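Local coordinates for protein cytochrome c, 1 heme-binding site (Geobacter sulfurreducens, PDB 4RLR) that binds a single heme and probably carries electrons, as a monoheme cytochrome essential for accepting electrons from an electrode, at residues Tyr51-Ala59 / Glu121-Tyr129. Residues are numbered along the deposited sequence; the frame is centred on the assembly and turned at random.
Sequences YSHLIFYTA and ELNAITVTY. With HEM (protoporphyrin IX containing Fe), chain B.
Y51 offers one ring face to the edge of the C-terminal Y129 in a T-shaped pair, the centroids 5.0 Å apart and the planes at 68°. Y129 CD1 stands 3.5 Å from Y51 CG, towards the rim of the ring, while Y129 CB lies over the same face in a CH-pi contact. I55 CG2 comes over the opposite face, toward its rim, so the ring has a neighbour on each side. The Y51 ring reaches the C-terminal tail because chi1 (171°) sets CG anti to the backbone N, and its OH donates a 2.7 Å hydrogen bond to V127 O, almost in line with the carbonyl (169°). A phenylalanine here would lack the hydroxyl and would probably leave V127 O without this donor and the tail less firmly fixed. V127 then spreads its methyls: CG1 sits 3.8 Å from I55 CG2, and CG2 lies 3.8 Å from T58 OG1. That hydroxyl is turned back on its own segment, donating to I55 O, which also accepts from T58 N. Further along, A59 CB rests 3.8 Å from I125 CG2, and L122 CD2, from helix 119-123, comes up against A59 O, with A59 CB a little farther off. W105 of helix 92-106 touches Y51, I55 and V127, and the terminal carboxylate of Y129 forms a salt bridge with R6. Y57, between I55 and A59 in sequence, carries CE1 to 3.9 Å from heme CBA, on a propionate arm. The arrangement is C-terminal tail packing in a monoheme cytochrome c built of helices and loops, without strands, laid against a segment that lines the heme pocket.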
loop_
_atom_site.group_PDB
_atom_site.type_symbol
_atom_site.label_atom_id
_atom_site.label_comp_id
_atom_site.label_asym_id
_atom_site.label_seq_id
_atom_site.Cartn_x
_atom_site.Cartn_y
_atom_site.Cartn_z
ATOM N N TYR A 51 -4.618 -7.748 6.791
ATOM C CA TYR A 51 -4.389 -8.243 5.432
ATOM C C TYR A 51 -5.550 -7.882 4.489
ATOM O O TYR A 51 -5.324 -7.331 3.420
ATOM C CB TYR A 51 -4.182 -9.748 5.487
ATOM C CG TYR A 51 -4.139 -10.451 4.161
ATOM C CD1 TYR A 51 -2.981 -10.459 3.397
ATOM C CD2 TYR A 51 -5.246 -11.132 3.674
ATOM C CE1 TYR A 51 -2.931 -11.119 2.189
ATOM C CE2 TYR A 51 -5.193 -11.808 2.434
ATOM C CZ TYR A 51 -4.019 -11.794 1.718
ATOM O OH TYR A 51 -3.938 -12.445 0.494
ATOM N N SER A 52 -6.800 -8.143 4.883
ATOM C CA SER A 52 -7.940 -7.771 3.996
ATOM C C SER A 52 -8.016 -6.263 3.775
ATOM O O SER A 52 -8.377 -5.801 2.704
ATOM C CB SER A 52 -9.277 -8.287 4.524
ATOM O OG SER A 52 -9.282 -9.690 4.515
ATOM N N HIS A 53 -7.632 -5.480 4.776
ATOM C CA HIS A 53 -7.698 -4.038 4.609
ATOM C C HIS A 53 -6.629 -3.538 3.665
ATOM O O HIS A 53 -6.894 -2.601 2.906
ATOM C CB HIS A 53 -7.673 -3.300 5.950
ATOM C CG HIS A 53 -8.993 -3.301 6.656
ATOM N ND1 HIS A 53 -9.365 -4.283 7.561
ATOM C CD2 HIS A 53 -10.059 -2.469 6.549
ATOM C CE1 HIS A 53 -10.582 -4.032 8.002
ATOM N NE2 HIS A 53 -11.021 -2.931 7.413
ATOM N N LEU A 54 -5.475 -4.217 3.623
ATOM C CA LEU A 54 -4.373 -3.793 2.750
ATOM C C LEU A 54 -4.539 -4.216 1.285
ATOM O O LEU A 54 -4.313 -3.394 0.381
ATOM C CB LEU A 54 -3.027 -4.290 3.292
ATOM C CG LEU A 54 -1.757 -3.777 2.580
ATOM C CD1 LEU A 54 -1.545 -2.254 2.636
ATOM C CD2 LEU A 54 -0.593 -4.501 3.195
ATOM N N ILE A 55 -4.939 -5.466 1.052
ATOM C CA ILE A 55 -5.132 -5.954 -0.325
ATOM C C ILE A 55 -6.246 -5.229 -1.118
ATOM O O ILE A 55 -6.273 -5.303 -2.360
ATOM C CB ILE A 55 -5.313 -7.468 -0.366
ATOM C CG1 ILE A 55 -6.687 -7.889 0.164
ATOM C CG2 ILE A 55 -4.158 -8.156 0.401
ATOM C CD1 ILE A 55 -7.058 -9.296 -0.203
ATOM N N PHE A 56 -7.120 -4.507 -0.399
ATOM C CA PHE A 56 -8.100 -3.581 -0.983
ATOM C C PHE A 56 -7.436 -2.645 -2.015
ATOM O O PHE A 56 -8.045 -2.264 -3.048
ATOM C CB PHE A 56 -8.761 -2.778 0.159
ATOM C CG PHE A 56 -9.874 -1.834 -0.262
ATOM C CD1 PHE A 56 -9.581 -0.547 -0.739
ATOM C CD2 PHE A 56 -11.201 -2.196 -0.127
ATOM C CE1 PHE A 56 -10.579 0.319 -1.096
ATOM C CE2 PHE A 56 -12.212 -1.318 -0.491
ATOM C CZ PHE A 56 -11.893 -0.065 -0.974
ATOM N N TYR A 57 -6.179 -2.315 -1.731
ATOM C CA TYR A 57 -5.401 -1.332 -2.477
ATOM C C TYR A 57 -4.445 -1.967 -3.486
ATOM O O TYR A 57 -3.570 -1.305 -4.023
ATOM C CB TYR A 57 -4.631 -0.475 -1.473
ATOM C CG TYR A 57 -5.601 0.233 -0.563
ATOM C CD1 TYR A 57 -6.196 1.428 -0.962
ATOM C CD2 TYR A 57 -5.969 -0.317 0.684
ATOM C CE1 TYR A 57 -7.108 2.080 -0.141
ATOM C CE2 TYR A 57 -6.881 0.328 1.507
ATOM C CZ TYR A 57 -7.457 1.511 1.083
ATOM O OH TYR A 57 -8.361 2.147 1.872
ATOM N N THR A 58 -4.627 -3.244 -3.766
ATOM C CA THR A 58 -3.758 -3.913 -4.712
ATOM C C THR A 58 -4.531 -4.286 -5.975
ATOM O O THR A 58 -4.460 -3.542 -6.923
ATOM C CB THR A 58 -2.996 -5.081 -4.084
ATOM O OG1 THR A 58 -3.912 -6.082 -3.657
ATOM C CG2 THR A 58 -2.148 -4.583 -2.901
ATOM N N ALA A 59 -5.235 -5.409 -6.003
ATOM C CA ALA A 59 -5.999 -5.792 -7.199
ATOM C C ALA A 59 -7.398 -5.167 -7.295
ATOM O O ALA A 59 -7.871 -4.824 -8.395
ATOM C CB ALA A 59 -6.126 -7.299 -7.263
ATOM N N GLU A 121 -3.982 -9.359 -16.104
ATOM C CA GLU A 121 -3.078 -8.572 -15.268
ATOM C C GLU A 121 -3.459 -8.761 -13.807
ATOM O O GLU A 121 -2.600 -8.934 -12.950
ATOM C CB GLU A 121 -3.151 -7.096 -15.656
ATOM C CG GLU A 121 -2.608 -6.811 -17.034
ATOM C CD GLU A 121 -2.627 -5.341 -17.386
ATOM O OE1 GLU A 121 -3.728 -4.760 -17.595
ATOM O OE2 GLU A 121 -1.526 -4.759 -17.450
ATOM N N LEU A 122 -4.762 -8.739 -13.539
ATOM C CA LEU A 122 -5.288 -9.040 -12.207
ATOM C C LEU A 122 -4.792 -10.381 -11.719
ATOM O O LEU A 122 -4.539 -10.549 -10.526
ATOM C CB LEU A 122 -6.822 -9.004 -12.190
ATOM C CG LEU A 122 -7.470 -7.625 -12.353
ATOM C CD1 LEU A 122 -8.946 -7.737 -12.752
ATOM C CD2 LEU A 122 -7.336 -6.793 -11.100
ATOM N N ASN A 123 -4.627 -11.345 -12.616
ATOM C CA ASN A 123 -4.198 -12.667 -12.170
ATOM C C ASN A 123 -2.796 -12.642 -11.572
ATOM O O ASN A 123 -2.436 -13.493 -10.780
ATOM C CB ASN A 123 -4.255 -13.683 -13.318
ATOM C CG ASN A 123 -5.676 -13.919 -13.841
ATOM O OD1 ASN A 123 -6.658 -13.900 -13.080
ATOM N ND2 ASN A 123 -5.786 -14.175 -15.141
ATOM N N ALA A 124 -2.008 -11.648 -11.945
ATOM C CA ALA A 124 -0.587 -11.646 -11.626
ATOM C C ALA A 124 -0.319 -11.040 -10.252
ATOM O O ALA A 124 0.831 -11.007 -9.785
ATOM C CB ALA A 124 0.159 -10.877 -12.674
ATOM N N ILE A 125 -1.379 -10.549 -9.622
ATOM C CA ILE A 125 -1.273 -9.924 -8.306
ATOM C C ILE A 125 -1.504 -11.000 -7.248
ATOM O O ILE A 125 -2.621 -11.446 -7.062
ATOM C CB ILE A 125 -2.275 -8.753 -8.212
ATOM C CG1 ILE A 125 -1.776 -7.590 -9.083
ATOM C CG2 ILE A 125 -2.441 -8.297 -6.794
ATOM C CD1 ILE A 125 -2.778 -6.457 -9.285
ATOM N N THR A 126 -0.448 -11.428 -6.559
ATOM C CA THR A 126 -0.524 -12.641 -5.742
ATOM C C THR A 126 -0.826 -12.414 -4.264
ATOM O O THR A 126 -1.706 -13.085 -3.681
ATOM C CB THR A 126 0.789 -13.431 -5.856
ATOM O OG1 THR A 126 1.892 -12.537 -5.715
ATOM C CG2 THR A 126 0.887 -14.087 -7.211
ATOM N N VAL A 127 -0.019 -11.555 -3.650
ATOM C CA VAL A 127 -0.375 -10.922 -2.416
ATOM C C VAL A 127 -0.591 -12.036 -1.359
ATOM O O VAL A 127 -1.575 -12.089 -0.657
ATOM C CB VAL A 127 -1.571 -9.920 -2.777
ATOM C CG1 VAL A 127 -2.958 -10.426 -2.427
ATOM C CG2 VAL A 127 -1.297 -8.555 -2.301
ATOM N N THR A 128 0.364 -12.964 -1.291
ATOM C CA THR A 128 0.226 -14.132 -0.431
ATOM C C THR A 128 0.117 -13.809 1.059
ATOM O O THR A 128 0.895 -13.008 1.594
ATOM C CB THR A 128 1.406 -15.095 -0.644
ATOM O OG1 THR A 128 1.494 -15.405 -2.039
ATOM C CG2 THR A 128 1.230 -16.373 0.163
ATOM N N TYR A 129 -0.852 -14.430 1.724
ATOM C CA TYR A 129 -1.063 -14.178 3.147
ATOM C C TYR A 129 0.023 -14.816 4.010
ATOM O O TYR A 129 0.593 -14.205 4.922
ATOM C CB TYR A 129 -2.398 -14.745 3.581
ATOM C CG TYR A 129 -2.654 -14.615 5.068
ATOM C CD1 TYR A 129 -2.783 -13.365 5.659
ATOM C CD2 TYR A 129 -2.772 -15.734 5.874
ATOM C CE1 TYR A 129 -3.032 -13.239 7.033
ATOM C CE2 TYR A 129 -3.033 -15.619 7.242
ATOM C CZ TYR A 129 -3.160 -14.374 7.809
ATOM O OH TYR A 129 -3.408 -14.231 9.136
ATOM O OXT TYR A 129 0.327 -15.992 3.821
HETATM C CHA HEM B . -2.847 7.469 1.806
HETATM C CHB HEM B . -0.064 3.522 1.933
HETATM C CHC HEM B . 2.349 5.594 5.555
HETATM C CHD HEM B . -0.764 9.218 5.828
HETATM C C1A HEM B . -2.234 6.274 1.490
HETATM C C2A HEM B . -2.566 5.478 0.341
HETATM C C3A HEM B . -1.804 4.384 0.365
HETATM C C4A HEM B . -0.965 4.458 1.530
HETATM C CMA HEM B . -1.808 3.220 -0.634
HETATM C CAA HEM B . -3.621 5.875 -0.704
HETATM C CBA HEM B . -5.025 5.362 -0.389
HETATM C CGA HEM B . -5.903 5.696 -1.584
HETATM O O1A HEM B . -5.898 4.974 -2.602
HETATM O O2A HEM B . -6.610 6.710 -1.522
HETATM C C1B HEM B . 0.832 3.748 2.949
HETATM C C2B HEM B . 1.905 2.872 3.293
HETATM C C3B HEM B . 2.586 3.439 4.288
HETATM C C4B HEM B . 1.951 4.699 4.585
HETATM C CMB HEM B . 2.094 1.532 2.587
HETATM C CAB HEM B . 3.838 2.922 5.001
HETATM C CBB HEM B . 4.863 2.500 4.216
HETATM C C1C HEM B . 1.688 6.719 5.957
HETATM C C2C HEM B . 2.105 7.539 7.067
HETATM C C3C HEM B . 1.229 8.552 7.171
HETATM C C4C HEM B . 0.278 8.395 6.089
HETATM C CMC HEM B . 3.309 7.194 7.974
HETATM C CAC HEM B . 1.196 9.751 8.163
HETATM C CBC HEM B . 2.335 10.307 8.630
HETATM C C1D HEM B . -1.638 9.050 4.792
HETATM C C2D HEM B . -2.768 9.910 4.571
HETATM C C3D HEM B . -3.433 9.368 3.313
HETATM C C4D HEM B . -2.621 8.240 2.911
HETATM C CMD HEM B . -3.193 11.104 5.462
HETATM C CAD HEM B . -4.691 9.902 2.619
HETATM C CBD HEM B . -4.373 11.167 1.831
HETATM C CGD HEM B . -3.567 10.766 0.622
HETATM O O1D HEM B . -4.063 10.068 -0.293
HETATM O O2D HEM B . -2.392 11.155 0.577
HETATM N NA HEM B . -1.231 5.642 2.188
HETATM N NB HEM B . 0.894 4.864 3.739
HETATM N NC HEM B . 0.581 7.289 5.361
HETATM N ND HEM B . -1.575 8.081 3.802
HETATM FE FE HEM B . -0.306 6.385 3.805
#